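Local coordinates for protein endolysin (Clostridium phage phictp1, PDB 5A6S) that probably binds the clostridial cell wall through this truncated cell wall binding domain, positioning the phage lysin on the peptidoglycan envelope it degrades, at residues N41-G46 with T58-S63. The protein carries 1 engineered substitution. Numbering follows the deposited sequence.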
loop_
_atom_site.group_PDB
_atom_site.type_symbol
_atom_site.label_atom_id
_atom_site.label_comp_id
_atom_site.label_asym_id
_atom_site.label_seq_id
_atom_site.Cartn_x
_atom_site.Cartn_y
_atom_site.Cartn_z
ATOM N N ASN B 41 -11.667 -0.084 -19.276
ATOM C CA ASN B 41 -11.259 -1.219 -18.437
ATOM C C ASN B 41 -11.336 -0.837 -16.954
ATOM O O ASN B 41 -10.604 0.037 -16.441
ATOM C CB ASN B 41 -9.845 -1.725 -18.787
ATOM C CG ASN B 41 -9.629 -1.973 -20.287
ATOM O OD1 ASN B 41 -8.950 -1.205 -20.962
ATOM N ND2 ASN B 41 -10.154 -3.052 -20.787
ATOM N N VAL B 42 -12.269 -1.471 -16.256
ATOM C CA VAL B 42 -12.460 -1.300 -14.822
ATOM C C VAL B 42 -11.939 -2.558 -14.104
ATOM O O VAL B 42 -12.496 -3.651 -14.222
ATOM C CB VAL B 42 -13.933 -1.128 -14.493
ATOM C CG1 VAL B 42 -14.127 -1.096 -12.983
ATOM C CG2 VAL B 42 -14.401 0.169 -15.130
ATOM N N TYR B 43 -10.804 -2.400 -13.455
ATOM C CA TYR B 43 -10.189 -3.447 -12.697
ATOM C C TYR B 43 -10.625 -3.266 -11.259
ATOM O O TYR B 43 -10.754 -2.138 -10.756
ATOM C CB TYR B 43 -8.687 -3.305 -12.774
ATOM C CG TYR B 43 -8.067 -3.657 -14.056
ATOM C CD1 TYR B 43 -7.976 -2.728 -15.075
ATOM C CD2 TYR B 43 -7.560 -4.919 -14.278
ATOM C CE1 TYR B 43 -7.342 -3.041 -16.249
ATOM C CE2 TYR B 43 -6.931 -5.232 -15.459
ATOM C CZ TYR B 43 -6.830 -4.264 -16.430
ATOM O OH TYR B 43 -6.251 -4.557 -17.593
ATOM N N ALA B 44 -10.908 -4.389 -10.618
ATOM C CA ALA B 44 -11.129 -4.414 -9.173
ATOM C C ALA B 44 -10.078 -5.289 -8.564
ATOM O O ALA B 44 -9.778 -6.345 -9.110
ATOM C CB ALA B 44 -12.481 -5.020 -8.831
ATOM N N VAL B 45 -9.630 -4.914 -7.350
ATOM C CA VAL B 45 -8.619 -5.644 -6.649
ATOM C C VAL B 45 -9.137 -6.087 -5.255
ATOM O O VAL B 45 -9.462 -5.250 -4.408
ATOM C CB VAL B 45 -7.277 -4.866 -6.535
ATOM C CG1 VAL B 45 -6.306 -5.630 -5.640
ATOM C CG2 VAL B 45 -6.628 -4.716 -7.916
ATOM N N GLY B 46 -9.152 -7.405 -5.041
ATOM C CA GLY B 46 -9.587 -7.954 -3.794
ATOM C C GLY B 46 -11.085 -8.211 -3.752
ATOM O O GLY B 46 -11.843 -7.519 -4.396
ATOM N N THR B 58 -12.441 -6.693 -15.000
ATOM C CA THR B 58 -11.553 -7.740 -14.517
ATOM C C THR B 58 -11.428 -7.632 -12.987
ATOM O O THR B 58 -11.128 -6.564 -12.465
ATOM C CB THR B 58 -10.138 -7.526 -15.110
ATOM O OG1 THR B 58 -10.110 -7.752 -16.530
ATOM C CG2 THR B 58 -9.136 -8.492 -14.510
ATOM N N LEU B 59 -11.562 -8.750 -12.280
ATOM C CA LEU B 59 -11.404 -8.798 -10.831
ATOM C C LEU B 59 -10.149 -9.576 -10.587
ATOM O O LEU B 59 -10.009 -10.677 -11.101
ATOM C CB LEU B 59 -12.577 -9.527 -10.176
ATOM C CG LEU B 59 -12.374 -10.007 -8.737
ATOM C CD1 LEU B 59 -12.467 -8.775 -7.862
ATOM C CD2 LEU B 59 -13.441 -11.047 -8.318
ATOM N N ILE B 60 -9.226 -9.005 -9.817
ATOM C CA ILE B 60 -7.998 -9.727 -9.442
ATOM C C ILE B 60 -8.033 -9.847 -7.918
ATOM O O ILE B 60 -8.008 -8.828 -7.197
ATOM C CB ILE B 60 -6.728 -8.927 -9.797
ATOM C CG1 ILE B 60 -6.688 -8.647 -11.287
ATOM C CG2 ILE B 60 -5.512 -9.767 -9.427
ATOM C CD1 ILE B 60 -5.566 -7.739 -11.741
ATOM N N ALA B 61 -8.048 -11.065 -7.469
ATOM C CA ALA B 61 -8.386 -11.358 -6.064
ATOM C C ALA B 61 -7.960 -12.766 -5.671
ATOM O O ALA B 61 -8.037 -13.698 -6.463
ATOM C CB ALA B 61 -9.851 -11.130 -5.803
ATOM N N GLY B 62 -7.426 -12.890 -4.454
ATOM C CA GLY B 62 -7.146 -14.192 -3.872
ATOM C C GLY B 62 -7.906 -14.303 -2.542
ATOM O O GLY B 62 -8.564 -13.369 -2.079
ATOM N N SER B 63 -7.655 -15.407 -1.853
ATOM C CA SER B 63 -8.398 -15.661 -0.615
ATOM C C SER B 63 -7.779 -14.998 0.612
ATOM O O SER B 63 -8.453 -14.936 1.658
ATOM C CB SER B 63 -8.540 -17.165 -0.392
ATOM O OG SER B 63 -7.303 -17.653 -0.041
#
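Strands 41-45 and 58-60 run parallel, their short axes 4.7 Å apart and inclined by 21°, in a four-stranded parallel sheet of order 2-1-3-4 in a small alpha/beta domain, 41-45 as an inner strand and 58-60 as one of the two edge strands within the chain. The pair is a compact example of the hydrogen-bond pattern of a parallel beta pair. Every second residue is bonded across it: Ala44 uses both its N-H and its C=O, to Thr58 and Ile60, which in turn each bond to two residues of 42-46, Thr58 N to Val42 O and Ile60 O to Gly46 N completing the set. The bond from Ile60 N to Ala44 O, 2.8 Å long, is the straightest of the four, with 171° at the hydrogen, and lies nearly along the carbonyl axis. Thr58 O, Ala44 O and Ile60 O each also receive a CA-H contact, from Tyr43, Leu59 and Val45 in turn.

Side chains alternate between the two faces. On one, the Tyr43 ring runs alongside Thr58, the two side chains leaving the sheet in the same direction; CG of Tyr43 is anti to its carbonyl carbon (chi1 -73°), which brings CD2 to 3.8 Å from Thr58 CB. Ile60 CD1 also approaches Tyr43 CD2, at 4.3 Å. Helices 11-23 and 65-77 cover this face: Val45 and Ile60 both pack on Leu19, and the Tyr43 hydroxyl is hydrogen-bonded to that of Tyr75. On the other face Leu59, its CG anti to the backbone N, sets CD1 3.9 Å from Ala44 CB. The same methyl lies 3.7 Å from Gly46 O, the carbonyl oxygen that is hydrogen-bonded to Tyr52 OH.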